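Hydroxyglutarate synthase (PDB 6W1G) catalyses the iron(II)-dependent decarboxylation and hydroxylation of 2-oxoadipate to D-2-hydroxyglutarate in the breakdown of D-lysine. Local coordinates at residues Ala55-Thr59 against His390-Leu394. Numbering follows the deposited sequence.
Sequences ALRWT and HFEAL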
ATOM      1  N   ALA A  55     -15.310  11.343  10.309  1.00 12.31           N
ATOM      2  CA  ALA A  55     -15.048   9.996   9.838  1.00 12.39           C
ATOM      3  C   ALA A  55     -13.732   9.475  10.394  1.00 12.12           C
ATOM      4  O   ALA A  55     -13.643   8.333  10.874  1.00 13.25           O
ATOM      5  CB  ALA A  55     -15.088   9.941   8.314  1.00 13.34           C
ATOM      6  N   LEU A  56     -12.688  10.310  10.313  1.00 11.61           N
ATOM      7  CA  LEU A  56     -11.383   9.877  10.772  1.00 12.54           C
ATOM      8  C   LEU A  56     -11.321   9.736  12.285  1.00 11.62           C
ATOM      9  O   LEU A  56     -10.548   8.914  12.810  1.00 13.09           O
ATOM     10  CB  LEU A  56     -10.319  10.860  10.268  1.00 13.56           C
ATOM     11  CG  LEU A  56     -10.190  11.009   8.769  1.00 14.38           C
ATOM     12  CD1 LEU A  56      -9.395  12.229   8.418  1.00 16.34           C
ATOM     13  CD2 LEU A  56      -9.533   9.769   8.142  1.00 17.50           C
ATOM     14  N   ARG A  57     -12.129  10.496  13.020  1.00 12.06           N
ATOM     15  CA  ARG A  57     -12.228  10.310  14.458  1.00 12.93           C
ATOM     16  C   ARG A  57     -12.927   8.993  14.808  1.00 12.11           C
ATOM     17  O   ARG A  57     -12.409   8.223  15.610  1.00 13.85           O
ATOM     18  CB  ARG A  57     -12.992  11.484  15.087  1.00 14.54           C
ATOM     19  CG  ARG A  57     -13.098  11.385  16.574  1.00 18.28           C
ATOM     20  CD  ARG A  57     -14.016  12.402  17.225  1.00 21.78           C
ATOM     21  NE  ARG A  57     -15.423  12.231  16.905  1.00 22.77           N
ATOM     22  CZ  ARG A  57     -16.228  11.338  17.470  1.00 26.90           C
ATOM     23  NH1 ARG A  57     -15.789  10.480  18.399  1.00 29.72           N
ATOM     24  NH2 ARG A  57     -17.487  11.308  17.093  1.00 26.12           N
ATOM     25  N   TRP A  58     -14.063   8.702  14.167  1.00 11.02           N
ATOM     26  CA  TRP A  58     -14.789   7.470  14.468  1.00 11.42           C
ATOM     27  C   TRP A  58     -13.878   6.275  14.317  1.00 11.31           C
ATOM     28  O   TRP A  58     -13.919   5.346  15.127  1.00 12.52           O
ATOM     29  CB  TRP A  58     -16.007   7.283  13.563  1.00 11.47           C
ATOM     30  CG  TRP A  58     -17.182   8.096  13.960  1.00 11.33           C
ATOM     31  CD1 TRP A  58     -17.701   9.163  13.317  1.00 12.17           C
ATOM     32  CD2 TRP A  58     -18.022   7.886  15.113  1.00 11.45           C
ATOM     33  NE1 TRP A  58     -18.812   9.671  13.980  1.00 13.18           N
ATOM     34  CE2 TRP A  58     -19.003   8.894  15.095  1.00 12.51           C
ATOM     35  CE3 TRP A  58     -18.027   6.955  16.150  1.00 12.59           C
ATOM     36  CZ2 TRP A  58     -19.995   8.986  16.087  1.00 14.17           C
ATOM     37  CZ3 TRP A  58     -19.001   7.047  17.123  1.00 13.99           C
ATOM     38  CH2 TRP A  58     -19.946   8.047  17.082  1.00 14.93           C
ATOM     39  N   THR A  59     -13.137   6.213  13.213  1.00 10.55           N
ATOM     40  CA  THR A  59     -12.390   5.007  12.885  1.00 11.34           C
ATOM     41  C   THR A  59     -11.019   4.964  13.531  1.00 11.87           C
ATOM     42  O   THR A  59     -10.334   3.952  13.425  1.00 14.58           O
ATOM     43  CB  THR A  59     -12.206   4.913  11.379  1.00 11.76           C
ATOM     44  OG1 THR A  59     -11.400   6.006  10.970  1.00 12.48           O
ATOM     45  CG2 THR A  59     -13.520   4.886  10.616  1.00 12.48           C
ATOM     46  N   HIS A 390     -23.357   4.545  14.486  1.00  9.40           N
ATOM     47  CA  HIS A 390     -22.820   5.310  13.371  1.00  9.67           C
ATOM     48  C   HIS A 390     -21.900   4.399  12.555  1.00  9.51           C
ATOM     49  O   HIS A 390     -21.208   3.577  13.125  1.00 11.80           O
ATOM     50  CB  HIS A 390     -21.977   6.469  13.948  1.00 11.16           C
ATOM     51  CG  HIS A 390     -21.424   7.368  12.911  1.00 11.91           C
ATOM     52  ND1 HIS A 390     -22.148   8.397  12.370  1.00 14.60           N
ATOM     53  CD2 HIS A 390     -20.245   7.344  12.259  1.00 12.19           C
ATOM     54  CE1 HIS A 390     -21.409   9.012  11.452  1.00 14.59           C
ATOM     55  NE2 HIS A 390     -20.262   8.363  11.340  1.00 13.00           N
ATOM     56  N   PHE A 391     -21.916   4.540  11.237  1.00  9.55           N
ATOM     57  CA  PHE A 391     -21.048   3.766  10.377  1.00  9.73           C
ATOM     58  C   PHE A 391     -20.168   4.643   9.502  1.00  9.70           C
ATOM     59  O   PHE A 391     -20.549   5.751   9.106  1.00 11.04           O
ATOM     60  CB  PHE A 391     -21.832   2.737   9.546  1.00 11.63           C
ATOM     61  CG  PHE A 391     -22.787   3.325   8.541  1.00 11.32           C
ATOM     62  CD1 PHE A 391     -22.407   3.592   7.234  1.00 17.08           C
ATOM     63  CD2 PHE A 391     -24.081   3.580   8.865  1.00 14.84           C
ATOM     64  CE1 PHE A 391     -23.344   4.091   6.322  1.00 17.72           C
ATOM     65  CE2 PHE A 391     -24.983   4.110   7.951  1.00 16.69           C
ATOM     66  CZ  PHE A 391     -24.597   4.358   6.686  1.00 16.69           C
ATOM     67  N   GLU A 392     -18.989   4.124   9.203  1.00  8.79           N
ATOM     68  CA  GLU A 392     -18.080   4.726   8.236  1.00  9.07           C
ATOM     69  C   GLU A 392     -17.481   3.619   7.403  1.00  9.08           C
ATOM     70  O   GLU A 392     -17.357   2.485   7.876  1.00  9.54           O
ATOM     71  CB  GLU A 392     -16.948   5.521   8.880  1.00 11.35           C
ATOM     72  CG  GLU A 392     -17.348   6.781   9.677  1.00 12.06           C
ATOM     73  CD  GLU A 392     -17.918   7.930   8.836  1.00 11.28           C
ATOM     74  OE1 GLU A 392     -17.812   7.916   7.593  1.00 12.33           O
ATOM     75  OE2 GLU A 392     -18.440   8.879   9.481  1.00 14.12           O
ATOM     76  N   ALA A 393     -17.064   3.941   6.183  1.00  9.40           N
ATOM     77  CA  ALA A 393     -16.396   2.928   5.393  1.00  9.96           C
ATOM     78  C   ALA A 393     -15.090   2.489   6.041  1.00  9.98           C
ATOM     79  O   ALA A 393     -14.385   3.265   6.685  1.00 10.19           O
ATOM     80  CB  ALA A 393     -16.121   3.443   3.987  1.00 12.28           C
ATOM     81  N   LEU A 394     -14.773   1.218   5.832  1.00  9.13           N
ATOM     82  CA  LEU A 394     -13.502   0.633   6.230  1.00  8.96           C
ATOM     83  C   LEU A 394     -12.440   1.008   5.220  1.00  8.70           C
ATOM     84  O   LEU A 394     -12.612   0.704   4.041  1.00 10.15           O
ATOM     85  CB  LEU A 394     -13.670  -0.875   6.277  1.00  9.23           C
ATOM     86  CG  LEU A 394     -12.418  -1.662   6.679  1.00  9.78           C
ATOM     87  CD1 LEU A 394     -11.934  -1.326   8.040  1.00 11.77           C
ATOM     88  CD2 LEU A 394     -12.704  -3.160   6.511  1.00 14.11           C
TER
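Trp58 lays one face of its indole over the imidazole of His390 in an offset stack, the five-membered ring and the imidazole lying 3.8 Å apart between centroids with planes 15° from parallel. The benzo half is used as well: CB of His390 makes a CH-pi contact over the six-membered ring. A broad indole suits this place because it can receive both ring and methylene at once. On the opposite face, NH2 of Arg57, which is salt-bridged to Glu54, lies above the plane toward its rim. With CG trans to the backbone nitrogen (chi1 -177°), the imidazole of His390 reaches out from the strand to the indole, and its NE2 donates a nearly straight hydrogen bond of 2.7 Å to OE2 of Glu392. The acceptor lies in the imidazole plane but is met from above the carboxylate plane, which should restrain the ring's rotation against the indole. Glutamate is long enough to pack on the small Ala55, CB to Glu392 OE1 being 3.5 Å, while taking the imidazole N-H. Branched Thr59 offers methyl CG2 to Glu392 CB and its hydroxyl to Glu61. With an alanine in place of Trp58, the imidazole would probably lose its stacking partner and CB its ring face. Away from the metal site, residues 55-59 of helix 50-59 cross residues 390-393 at 102° between axes; strand 389-393 pairs antiparallel with strand 359-363.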